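Side-chain contacts in pathogenicity island protein (Staphylococcus aureus subsp. aureus, PDB 3HL6), which is of unknown function but is encoded by an open reading frame of pathogenicity island 3 and belongs to a putative mobile pathogenicity island family: residues Leu25-Ser28 and Pro32-Phe35; Cys34-Asn39 and Asp43-Met48; Glu112-Gly117 and Ala154-Leu159. All coordinates share one frame; numbering follows the deposited sequence.

Interaction 1. Residues Leu25-Ser28 and Pro32-Phe35; sequences LERS and PCCF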
ATOM      1  N   LEU B  25       6.236 -11.949   8.736  1.00 62.42           N
ATOM      2  CA  LEU B  25       5.052 -12.794   8.850  1.00 65.06           C
ATOM      3  C   LEU B  25       5.380 -14.245   9.249  1.00 66.74           C
ATOM      4  O   LEU B  25       4.912 -14.750  10.276  1.00 66.78           O
ATOM      5  CB  LEU B  25       4.289 -12.776   7.522  1.00 65.41           C
ATOM      6  CG  LEU B  25       3.011 -13.622   7.443  1.00 65.90           C
ATOM      7  CD1 LEU B  25       2.393 -13.602   8.791  1.00 70.13           C
ATOM      8  CD2 LEU B  25       2.042 -13.048   6.453  1.00 67.43           C
ATOM      9  N   GLU B  26       6.178 -14.909   8.418  1.00 69.10           N
ATOM     10  CA  GLU B  26       6.772 -16.203   8.758  1.00 71.47           C
ATOM     11  C   GLU B  26       7.459 -16.221  10.150  1.00 72.22           C
ATOM     12  O   GLU B  26       6.962 -16.843  11.097  1.00 72.51           O
ATOM     13  CB  GLU B  26       7.733 -16.635   7.638  1.00 71.62           C
ATOM     14  CG  GLU B  26       7.005 -16.975   6.316  1.00 75.50           C
ATOM     15  CD  GLU B  26       6.784 -15.756   5.361  1.00 79.15           C
ATOM     16  OE1 GLU B  26       6.892 -14.554   5.827  1.00 79.87           O
ATOM     17  OE2 GLU B  26       6.489 -16.007   4.136  1.00 79.52           O
ATOM     18  N   ARG B  27       8.593 -15.500  10.280  1.00 73.19           N
ATOM     19  CA  ARG B  27       9.232 -15.366  11.606  1.00 73.99           C
ATOM     20  C   ARG B  27       8.245 -15.234  12.788  1.00 74.35           C
ATOM     21  O   ARG B  27       8.564 -15.649  13.911  1.00 74.52           O
ATOM     22  CB  ARG B  27      10.209 -14.183  11.597  1.00 73.97           C
ATOM     23  CG  ARG B  27      10.856 -13.878  12.934  1.00 76.77           C
ATOM     24  CD  ARG B  27      11.901 -14.944  13.303  1.00 81.69           C
ATOM     25  NE  ARG B  27      12.998 -14.938  12.335  1.00 84.91           N
ATOM     26  CZ  ARG B  27      14.184 -14.364  12.548  1.00 85.78           C
ATOM     27  NH1 ARG B  27      14.441 -13.767  13.710  1.00 86.23           N
ATOM     28  NH2 ARG B  27      15.114 -14.394  11.601  1.00 85.83           N
ATOM     29  N   SER B  28       7.059 -14.665  12.547  1.00 74.46           N
ATOM     30  CA  SER B  28       6.144 -14.293  13.636  1.00 74.30           C
ATOM     31  C   SER B  28       5.312 -15.466  14.164  1.00 74.79           C
ATOM     32  O   SER B  28       4.833 -15.448  15.317  1.00 74.38           O
ATOM     33  CB  SER B  28       5.212 -13.166  13.202  1.00 74.14           C
ATOM     34  OG  SER B  28       3.972 -13.680  12.738  1.00 73.99           O
ATOM     35  N   PRO B  32       7.178 -14.035  18.305  1.00 73.63           N
ATOM     36  CA  PRO B  32       6.655 -12.666  18.390  1.00 72.94           C
ATOM     37  C   PRO B  32       7.732 -11.584  18.248  1.00 72.43           C
ATOM     38  O   PRO B  32       8.759 -11.622  18.930  1.00 72.64           O
ATOM     39  CB  PRO B  32       6.027 -12.611  19.782  1.00 72.66           C
ATOM     40  CG  PRO B  32       5.714 -14.010  20.115  1.00 73.19           C
ATOM     41  CD  PRO B  32       6.797 -14.838  19.481  1.00 73.64           C
ATOM     42  N   CYS B  33       7.494 -10.642  17.341  1.00 71.65           N
ATOM     43  CA  CYS B  33       8.361  -9.487  17.166  1.00 71.04           C
ATOM     44  C   CYS B  33       7.630  -8.285  17.691  1.00 69.83           C
ATOM     45  O   CYS B  33       6.413  -8.291  17.834  1.00 70.37           O
ATOM     46  CB  CYS B  33       8.686  -9.259  15.693  1.00 70.93           C
ATOM     47  SG  CYS B  33       8.941 -10.796  14.793  1.00 74.75           S
ATOM     48  N   CYS B  34       8.378  -7.242  17.974  1.00 68.13           N
ATOM     49  CA  CYS B  34       7.844  -6.166  18.754  1.00 66.48           C
ATOM     50  C   CYS B  34       8.660  -4.913  18.464  1.00 65.19           C
ATOM     51  O   CYS B  34       9.891  -4.914  18.557  1.00 64.97           O
ATOM     52  CB  CYS B  34       7.899  -6.541  20.225  1.00 66.23           C
ATOM     53  SG  CYS B  34       7.205  -5.297  21.267  1.00 68.23           S
ATOM     54  N   PHE B  35       7.988  -3.842  18.067  1.00 63.55           N
ATOM     55  CA  PHE B  35       8.744  -2.679  17.650  1.00 62.03           C
ATOM     56  C   PHE B  35       8.021  -1.360  17.831  1.00 61.12           C
ATOM     57  O   PHE B  35       6.869  -1.322  18.225  1.00 60.66           O
ATOM     58  CB  PHE B  35       9.279  -2.852  16.222  1.00 61.72           C
ATOM     59  CG  PHE B  35       8.219  -3.020  15.191  1.00 59.56           C
ATOM     60  CD1 PHE B  35       7.682  -4.269  14.926  1.00 58.99           C
ATOM     61  CD2 PHE B  35       7.754  -1.935  14.484  1.00 56.79           C
ATOM     62  CE1 PHE B  35       6.707  -4.429  13.959  1.00 58.27           C
ATOM     63  CE2 PHE B  35       6.780  -2.096  13.518  1.00 57.16           C
ATOM     64  CZ  PHE B  35       6.265  -3.345  13.253  1.00 56.48           C
TER

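Interaction 2. Residues Cys34-Asn39 and Asp43-Met48; sequences CFKLYN and DMVYVM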
ATOM      1  N   CYS B  34       8.378  -7.242  17.974  1.00 68.13           N
ATOM      2  CA  CYS B  34       7.844  -6.166  18.754  1.00 66.48           C
ATOM      3  C   CYS B  34       8.660  -4.913  18.464  1.00 65.19           C
ATOM      4  O   CYS B  34       9.891  -4.914  18.557  1.00 64.97           O
ATOM      5  CB  CYS B  34       7.899  -6.541  20.225  1.00 66.23           C
ATOM      6  SG  CYS B  34       7.205  -5.297  21.267  1.00 68.23           S
ATOM      7  N   PHE B  35       7.988  -3.842  18.067  1.00 63.55           N
ATOM      8  CA  PHE B  35       8.744  -2.679  17.650  1.00 62.03           C
ATOM      9  C   PHE B  35       8.021  -1.360  17.831  1.00 61.12           C
ATOM     10  O   PHE B  35       6.869  -1.322  18.225  1.00 60.66           O
ATOM     11  CB  PHE B  35       9.279  -2.852  16.222  1.00 61.72           C
ATOM     12  CG  PHE B  35       8.219  -3.020  15.191  1.00 59.56           C
ATOM     13  CD1 PHE B  35       7.682  -4.269  14.926  1.00 58.99           C
ATOM     14  CD2 PHE B  35       7.754  -1.935  14.484  1.00 56.79           C
ATOM     15  CE1 PHE B  35       6.707  -4.429  13.959  1.00 58.27           C
ATOM     16  CE2 PHE B  35       6.780  -2.096  13.518  1.00 57.16           C
ATOM     17  CZ  PHE B  35       6.265  -3.345  13.253  1.00 56.48           C
ATOM     18  N   LYS B  36       8.754  -0.285  17.585  1.00 60.78           N
ATOM     19  CA  LYS B  36       8.200   1.049  17.489  1.00 60.93           C
ATOM     20  C   LYS B  36       8.699   1.650  16.186  1.00 60.83           C
ATOM     21  O   LYS B  36       9.717   1.211  15.639  1.00 60.15           O
ATOM     22  CB  LYS B  36       8.635   1.906  18.678  1.00 60.58           C
ATOM     23  CG  LYS B  36       8.613   1.143  19.989  1.00 62.42           C
ATOM     24  CD  LYS B  36       8.191   2.018  21.180  1.00 66.52           C
ATOM     25  CE  LYS B  36       9.234   3.117  21.480  1.00 68.83           C
ATOM     26  NZ  LYS B  36       9.185   3.576  22.901  1.00 69.14           N
ATOM     27  N   LEU B  37       7.954   2.630  15.680  1.00 61.16           N
ATOM     28  CA  LEU B  37       8.445   3.516  14.627  1.00 61.37           C
ATOM     29  C   LEU B  37       9.088   4.772  15.193  1.00 61.86           C
ATOM     30  O   LEU B  37       8.602   5.377  16.156  1.00 61.95           O
ATOM     31  CB  LEU B  37       7.313   3.919  13.680  1.00 61.29           C
ATOM     32  CG  LEU B  37       7.025   2.894  12.599  1.00 59.61           C
ATOM     33  CD1 LEU B  37       8.286   2.542  11.904  1.00 59.68           C
ATOM     34  CD2 LEU B  37       6.532   1.663  13.270  1.00 63.38           C
ATOM     35  N   TYR B  38      10.173   5.196  14.572  1.00 62.28           N
ATOM     36  CA  TYR B  38      10.791   6.411  15.021  1.00 62.35           C
ATOM     37  C   TYR B  38       9.956   7.666  14.748  1.00 61.73           C
ATOM     38  O   TYR B  38       9.570   7.936  13.622  1.00 61.71           O
ATOM     39  CB  TYR B  38      12.219   6.536  14.501  1.00 63.01           C
ATOM     40  CG  TYR B  38      12.959   7.525  15.346  1.00 65.55           C
ATOM     41  CD1 TYR B  38      13.328   7.209  16.658  1.00 68.12           C
ATOM     42  CD2 TYR B  38      13.227   8.805  14.867  1.00 68.08           C
ATOM     43  CE1 TYR B  38      13.983   8.143  17.462  1.00 69.80           C
ATOM     44  CE2 TYR B  38      13.881   9.740  15.651  1.00 70.23           C
ATOM     45  CZ  TYR B  38      14.250   9.404  16.946  1.00 70.61           C
ATOM     46  OH  TYR B  38      14.891  10.347  17.707  1.00 73.84           O
ATOM     47  N   ASN B  39       9.675   8.419  15.814  1.00 61.45           N
ATOM     48  CA  ASN B  39       8.908   9.666  15.751  1.00 60.37           C
ATOM     49  C   ASN B  39       7.490   9.444  15.194  1.00 59.30           C
ATOM     50  O   ASN B  39       6.995  10.183  14.343  1.00 59.60           O
ATOM     51  CB  ASN B  39       9.685  10.742  14.975  1.00 61.02           C
ATOM     52  CG  ASN B  39      10.231  11.873  15.884  1.00 62.47           C
ATOM     53  OD1 ASN B  39      10.033  11.883  17.101  1.00 62.99           O
ATOM     54  ND2 ASN B  39      10.917  12.830  15.274  1.00 64.93           N
ATOM     55  N   ASP B  43       2.686   7.204  18.663  1.00 50.65           N
ATOM     56  CA  ASP B  43       3.477   6.577  19.691  1.00 50.92           C
ATOM     57  C   ASP B  43       3.024   5.150  19.974  1.00 50.98           C
ATOM     58  O   ASP B  43       2.792   4.766  21.122  1.00 51.02           O
ATOM     59  CB  ASP B  43       3.340   7.390  20.946  1.00 51.71           C
ATOM     60  CG  ASP B  43       4.548   7.299  21.825  1.00 54.09           C
ATOM     61  OD1 ASP B  43       5.366   6.360  21.648  1.00 53.67           O
ATOM     62  OD2 ASP B  43       4.658   8.191  22.698  1.00 58.20           O
ATOM     63  N   MET B  44       2.896   4.353  18.929  1.00 51.24           N
ATOM     64  CA  MET B  44       2.274   3.057  19.091  1.00 51.36           C
ATOM     65  C   MET B  44       3.343   2.039  19.399  1.00 51.73           C
ATOM     66  O   MET B  44       4.483   2.171  18.943  1.00 52.14           O
ATOM     67  CB  MET B  44       1.508   2.657  17.825  1.00 51.02           C
ATOM     68  CG  MET B  44       0.244   3.464  17.591  1.00 49.98           C
ATOM     69  SD  MET B  44      -0.353   3.219  15.904  1.00 49.95           S
ATOM     70  CE  MET B  44      -1.801   4.269  15.835  1.00 48.92           C
ATOM     71  N   VAL B  45       2.974   1.022  20.166  1.00 51.78           N
ATOM     72  CA  VAL B  45       3.769  -0.193  20.266  1.00 51.71           C
ATOM     73  C   VAL B  45       3.185  -1.264  19.333  1.00 52.01           C
ATOM     74  O   VAL B  45       1.998  -1.602  19.417  1.00 51.15           O
ATOM     75  CB  VAL B  45       3.782  -0.686  21.739  1.00 52.09           C
ATOM     76  CG1 VAL B  45       4.471  -2.053  21.876  1.00 51.15           C
ATOM     77  CG2 VAL B  45       4.441   0.358  22.629  1.00 51.64           C
ATOM     78  N   TYR B  46       4.010  -1.792  18.435  1.00 52.52           N
ATOM     79  CA  TYR B  46       3.511  -2.765  17.448  1.00 53.24           C
ATOM     80  C   TYR B  46       4.001  -4.161  17.754  1.00 54.28           C
ATOM     81  O   TYR B  46       5.172  -4.364  18.040  1.00 55.20           O
ATOM     82  CB  TYR B  46       3.952  -2.407  16.023  1.00 52.41           C
ATOM     83  CG  TYR B  46       3.644  -0.987  15.623  1.00 51.37           C
ATOM     84  CD1 TYR B  46       4.551   0.041  15.894  1.00 49.91           C
ATOM     85  CD2 TYR B  46       2.445  -0.661  14.974  1.00 48.70           C
ATOM     86  CE1 TYR B  46       4.279   1.343  15.527  1.00 49.17           C
ATOM     87  CE2 TYR B  46       2.166   0.650  14.597  1.00 48.17           C
ATOM     88  CZ  TYR B  46       3.088   1.646  14.888  1.00 49.68           C
ATOM     89  OH  TYR B  46       2.840   2.956  14.528  1.00 51.45           O
ATOM     90  N   VAL B  47       3.107  -5.135  17.659  1.00 55.22           N
ATOM     91  CA  VAL B  47       3.462  -6.503  17.923  1.00 55.38           C
ATOM     92  C   VAL B  47       3.036  -7.371  16.750  1.00 56.47           C
ATOM     93  O   VAL B  47       1.901  -7.275  16.267  1.00 56.69           O
ATOM     94  CB  VAL B  47       2.807  -6.988  19.221  1.00 55.16           C
ATOM     95  CG1 VAL B  47       2.881  -8.493  19.317  1.00 54.83           C
ATOM     96  CG2 VAL B  47       3.479  -6.325  20.442  1.00 55.13           C
ATOM     97  N   MET B  48       3.961  -8.206  16.283  1.00 57.42           N
ATOM     98  CA  MET B  48       3.667  -9.232  15.300  1.00 58.11           C
ATOM     99  C   MET B  48       3.614 -10.539  16.024  1.00 58.56           C
ATOM    100  O   MET B  48       4.624 -11.031  16.473  1.00 59.40           O
ATOM    101  CB  MET B  48       4.792  -9.327  14.283  1.00 58.05           C
ATOM    102  CG  MET B  48       4.881  -8.182  13.333  1.00 59.17           C
ATOM    103  SD  MET B  48       3.923  -8.542  11.851  1.00 63.54           S
ATOM    104  CE  MET B  48       4.185 -10.301  11.625  1.00 61.15           C
TER

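Interaction 3. Residues Glu112-Gly117 and Ala154-Leu159; sequences EYFMYG and ANIEML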
ATOM      1  N   GLU B 112     -22.378   7.743  17.033  1.00 57.99           N
ATOM      2  CA  GLU B 112     -23.204   7.438  18.182  1.00 58.91           C
ATOM      3  C   GLU B 112     -23.273   5.927  18.462  1.00 58.94           C
ATOM      4  O   GLU B 112     -23.445   5.523  19.593  1.00 59.38           O
ATOM      5  CB  GLU B 112     -24.590   8.000  17.977  1.00 58.69           C
ATOM      6  CG  GLU B 112     -25.354   7.184  16.991  1.00 62.10           C
ATOM      7  CD  GLU B 112     -26.507   7.935  16.416  1.00 65.75           C
ATOM      8  OE1 GLU B 112     -27.612   7.771  16.982  1.00 66.62           O
ATOM      9  OE2 GLU B 112     -26.298   8.685  15.419  1.00 65.81           O
ATOM     10  N   TYR B 113     -23.121   5.091  17.441  1.00 59.20           N
ATOM     11  CA  TYR B 113     -23.063   3.651  17.678  1.00 59.66           C
ATOM     12  C   TYR B 113     -21.822   3.310  18.509  1.00 59.05           C
ATOM     13  O   TYR B 113     -21.869   2.543  19.470  1.00 58.65           O
ATOM     14  CB  TYR B 113     -23.061   2.883  16.350  1.00 59.78           C
ATOM     15  CG  TYR B 113     -24.189   3.269  15.423  1.00 62.27           C
ATOM     16  CD1 TYR B 113     -25.450   2.680  15.557  1.00 64.10           C
ATOM     17  CD2 TYR B 113     -24.013   4.218  14.412  1.00 63.67           C
ATOM     18  CE1 TYR B 113     -26.489   3.007  14.723  1.00 63.23           C
ATOM     19  CE2 TYR B 113     -25.073   4.564  13.572  1.00 63.86           C
ATOM     20  CZ  TYR B 113     -26.302   3.935  13.741  1.00 64.67           C
ATOM     21  OH  TYR B 113     -27.374   4.231  12.937  1.00 67.56           O
ATOM     22  N   PHE B 114     -20.712   3.914  18.132  1.00 58.93           N
ATOM     23  CA  PHE B 114     -19.490   3.816  18.914  1.00 58.82           C
ATOM     24  C   PHE B 114     -19.663   4.285  20.348  1.00 58.93           C
ATOM     25  O   PHE B 114     -19.241   3.598  21.269  1.00 58.69           O
ATOM     26  CB  PHE B 114     -18.376   4.599  18.245  1.00 58.43           C
ATOM     27  CG  PHE B 114     -17.059   4.418  18.895  1.00 58.45           C
ATOM     28  CD1 PHE B 114     -16.718   3.194  19.444  1.00 57.75           C
ATOM     29  CD2 PHE B 114     -16.163   5.466  18.974  1.00 56.67           C
ATOM     30  CE1 PHE B 114     -15.495   3.014  20.051  1.00 57.85           C
ATOM     31  CE2 PHE B 114     -14.946   5.294  19.580  1.00 58.29           C
ATOM     32  CZ  PHE B 114     -14.604   4.062  20.123  1.00 57.95           C
ATOM     33  N   MET B 115     -20.274   5.454  20.535  1.00 59.37           N
ATOM     34  CA  MET B 115     -20.524   5.966  21.884  1.00 59.87           C
ATOM     35  C   MET B 115     -21.334   4.961  22.688  1.00 60.12           C
ATOM     36  O   MET B 115     -21.002   4.639  23.850  1.00 59.67           O
ATOM     37  CB  MET B 115     -21.259   7.304  21.840  1.00 59.54           C
ATOM     38  CG  MET B 115     -20.365   8.499  21.560  1.00 60.88           C
ATOM     39  SD  MET B 115     -18.713   8.401  22.317  1.00 62.81           S
ATOM     40  CE  MET B 115     -19.156   8.251  24.034  1.00 63.38           C
ATOM     41  N   TYR B 116     -22.388   4.454  22.047  1.00 60.46           N
ATOM     42  CA  TYR B 116     -23.328   3.573  22.720  1.00 60.73           C
ATOM     43  C   TYR B 116     -22.588   2.358  23.227  1.00 60.48           C
ATOM     44  O   TYR B 116     -22.840   1.904  24.328  1.00 60.41           O
ATOM     45  CB  TYR B 116     -24.470   3.149  21.790  1.00 60.82           C
ATOM     46  CG  TYR B 116     -25.336   2.038  22.387  1.00 62.66           C
ATOM     47  CD1 TYR B 116     -25.035   0.689  22.168  1.00 61.86           C
ATOM     48  CD2 TYR B 116     -26.441   2.343  23.192  1.00 63.15           C
ATOM     49  CE1 TYR B 116     -25.817  -0.321  22.728  1.00 62.63           C
ATOM     50  CE2 TYR B 116     -27.225   1.341  23.751  1.00 62.72           C
ATOM     51  CZ  TYR B 116     -26.912   0.015  23.513  1.00 63.68           C
ATOM     52  OH  TYR B 116     -27.699  -0.976  24.064  1.00 65.12           O
ATOM     53  N   GLY B 117     -21.669   1.846  22.409  1.00 60.59           N
ATOM     54  CA  GLY B 117     -20.893   0.660  22.744  1.00 60.59           C
ATOM     55  C   GLY B 117     -19.891   0.915  23.849  1.00 60.99           C
ATOM     56  O   GLY B 117     -19.591   0.028  24.636  1.00 60.84           O
ATOM     57  N   ALA B 154     -13.770  -3.327  17.387  1.00 52.44           N
ATOM     58  CA  ALA B 154     -13.749  -3.194  15.934  1.00 51.25           C
ATOM     59  C   ALA B 154     -13.570  -1.742  15.557  1.00 50.95           C
ATOM     60  O   ALA B 154     -12.790  -1.401  14.694  1.00 51.14           O
ATOM     61  CB  ALA B 154     -15.048  -3.718  15.331  1.00 50.39           C
ATOM     62  N   ASN B 155     -14.331  -0.884  16.209  1.00 50.91           N
ATOM     63  CA  ASN B 155     -14.222   0.547  16.024  1.00 50.72           C
ATOM     64  C   ASN B 155     -12.815   1.103  16.302  1.00 49.47           C
ATOM     65  O   ASN B 155     -12.247   1.819  15.493  1.00 48.54           O
ATOM     66  CB  ASN B 155     -15.239   1.212  16.937  1.00 51.32           C
ATOM     67  CG  ASN B 155     -16.536   1.423  16.255  1.00 55.86           C
ATOM     68  OD1 ASN B 155     -16.572   2.128  15.249  1.00 62.69           O
ATOM     69  ND2 ASN B 155     -17.629   0.794  16.760  1.00 58.77           N
ATOM     70  N   ILE B 156     -12.272   0.762  17.456  1.00 48.69           N
ATOM     71  CA  ILE B 156     -10.930   1.183  17.816  1.00 49.04           C
ATOM     72  C   ILE B 156      -9.895   0.680  16.807  1.00 49.04           C
ATOM     73  O   ILE B 156      -8.969   1.419  16.416  1.00 48.62           O
ATOM     74  CB  ILE B 156     -10.593   0.796  19.258  1.00 48.34           C
ATOM     75  CG1 ILE B 156     -11.480   1.616  20.197  1.00 47.30           C
ATOM     76  CG2 ILE B 156      -9.156   1.115  19.551  1.00 49.66           C
ATOM     77  CD1 ILE B 156     -11.563   1.099  21.602  1.00 45.92           C
ATOM     78  N   GLU B 157     -10.099  -0.547  16.331  1.00 48.84           N
ATOM     79  CA  GLU B 157      -9.115  -1.157  15.434  1.00 48.57           C
ATOM     80  C   GLU B 157      -9.052  -0.327  14.190  1.00 47.69           C
ATOM     81  O   GLU B 157      -7.983  -0.011  13.657  1.00 48.31           O
ATOM     82  CB  GLU B 157      -9.458  -2.613  15.123  1.00 48.57           C
ATOM     83  CG  GLU B 157      -9.172  -3.543  16.284  1.00 49.23           C
ATOM     84  CD  GLU B 157      -9.549  -4.988  15.998  1.00 53.10           C
ATOM     85  OE1 GLU B 157     -10.325  -5.232  15.051  1.00 52.57           O
ATOM     86  OE2 GLU B 157      -9.054  -5.887  16.726  1.00 56.38           O
ATOM     87  N   MET B 158     -10.221   0.080  13.761  1.00 46.63           N
ATOM     88  CA  MET B 158     -10.332   0.886  12.572  1.00 46.26           C
ATOM     89  C   MET B 158      -9.789   2.325  12.754  1.00 44.69           C
ATOM     90  O   MET B 158      -9.117   2.846  11.885  1.00 44.04           O
ATOM     91  CB  MET B 158     -11.780   0.859  12.101  1.00 46.28           C
ATOM     92  CG  MET B 158     -11.916   1.330  10.721  1.00 50.37           C
ATOM     93  SD  MET B 158     -12.921   2.792  10.792  1.00 61.93           S
ATOM     94  CE  MET B 158     -14.155   2.365   9.514  1.00 59.88           C
ATOM     95  N   LEU B 159     -10.060   2.943  13.898  1.00 44.18           N
ATOM     96  CA  LEU B 159      -9.332   4.156  14.317  1.00 43.44           C
ATOM     97  C   LEU B 159      -7.831   3.949  14.247  1.00 42.43           C
ATOM     98  O   LEU B 159      -7.112   4.751  13.681  1.00 41.63           O
ATOM     99  CB  LEU B 159      -9.753   4.594  15.731  1.00 43.72           C
ATOM    100  CG  LEU B 159     -11.160   5.203  15.836  1.00 43.01           C
ATOM    101  CD1 LEU B 159     -11.589   5.343  17.274  1.00 40.42           C
ATOM    102  CD2 LEU B 159     -11.193   6.539  15.122  1.00 41.81           C
TER

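Interaction 1. Residues Leu25-Ser28 and Pro32-Phe35
Arg27 turns its CG away from its own backbone N (chi1 176°), and Cys33 sets SG opposite its carbonyl carbon (chi1 -39°), which brings the two groups together across the turn between helix and strand. The contact closes a beta-alpha-beta unit in which helix 13-30 links the neighbouring parallel strands 4-6 and 33-37, and it lies where the last turns of that helix give way to the second strand. The side-chain contact is light: CG of Arg27 rests 4.1 Å from SG of Cys33, a plain van der Waals approach of methylene to sulfur. Beyond CG the arginine chain bends twice and carries its charged end away from the strand, with CZ 6.7 Å from SG of Cys33. Cys33 also touches Leu24 of the same helix and Met48 of the adjacent strand. The chain reverses direction closely, the CA atoms of Ser28 and Pro32 being 5.1 Å apart. Here the main chain makes the approach, O of Ser28 lying 4.1 Å from N of Pro32, a tertiary amide nitrogen with no hydrogen to donate. Outside the unit, Glu26 packs on Leu25 of the second subunit, so this helical turn also faces the other chain. Ser28 is buried and its hydroxyl takes part in two hydrogen bonds: Ser51 N donates to OG, and OG in turn donates back to the preceding helical turn, meeting O of Leu25 at 2.8 Å with a C=O...OG angle of 134° and a modest tilt from the carbonyl plane.

Interaction 2. Residues Cys34-Asn39 and Asp43-Met48
Strands 34-37 and 44-48 run antiparallel as the two arms of a beta hairpin, their directions 144° apart, with Phe35 and Tyr46 a hydrogen-bonded pair and Cys34 and Val47 a non-hydrogen-bonded one. Phe35 N donates to Tyr46 O at 2.9 Å in the carbonyl plane, and the reciprocal bond from Tyr46 N to Phe35 O is equally short and nearly straight. On the sheet face turned to helix 13-30, the Phe35 ring projects with CG between the backbone N and the carbonyl carbon (chi1 61°), which lays one ring face over Tyr46 CB. This CH-pi contact brings CB of Tyr46 to 3.8 Å from the Phe35 ring centroid. The two rings are near parallel (19°) yet slid apart, with little overlap. Leu17 of the helix touches both. On the other sheet face Cys34 SG meets Val47 CG2 at 4.0 Å. Asp40, in the connecting turn, accepts at OD2 from Met44 N and also bonds Tyr46 OH, tying the far end of the tyrosine to the turn. Along the same ring, Leu37 crosses at about a right angle and brings its CD2 methyl obliquely to Tyr46 CE1, 3.2 Å away.

Interaction 3. Residues Glu112-Gly117 and Ala154-Leu159
Phe114 alone carries the contact from 112-117, its ring reaching across to Asn155, Ile156 and Leu159. The two helix axes stay 11.1 Å apart at closest approach and are inclined at 125°, so this large side chain spans the gap. The backbone N of Phe114 donates to OD1 of Asp111, the residue directly before the helix. With CG opposite the backbone N (chi1 -173°), the ring extends toward the partner helix and slides past Asn155 in the opposite direction. CD1 of Phe114 lies 3.5 Å from CB of Asn155, and the ring is inclined 37° to the amide plane. ND2 of Asn155 makes a weak hydrogen bond to Asp151 O. Further round the ring, CZ of Phe114 touches Ile156 CG1 at 4.0 Å, and CE2 meets Leu159 CD1 at 4.1 Å. Val180 of helix 171-184 touches both Phe114 and Ile156, while Leu159 also meets helix 100-109. One aromatic ring set against residues spaced i, i+1 and i+4 on an inclined helix, with further helices closing round, is the packing of a helical core.

How the interactions relate
Interactions 1 and 2 belong to one sheet and are consecutive: strand 33-37 serves both, ending the beta-alpha-beta unit in 1 and opening the hairpin in 2. They meet through Met48, whose backbone N probably bonds Cys33 O and whose CE packs on Ser28 CB at 3.4 Å. Interaction 3 lies among the helices, its centre about 23 Å from that of interaction 2 and on the opposite side of the chain's centre. Its touching residues are all buried, whereas interactions 1 and 2 are only partly so. The chemistry follows the setting: sparse van der Waals contact at a chain reversal, backbone pairing with aromatic packing in the sheet, and mainly apolar side-chain packing between helices.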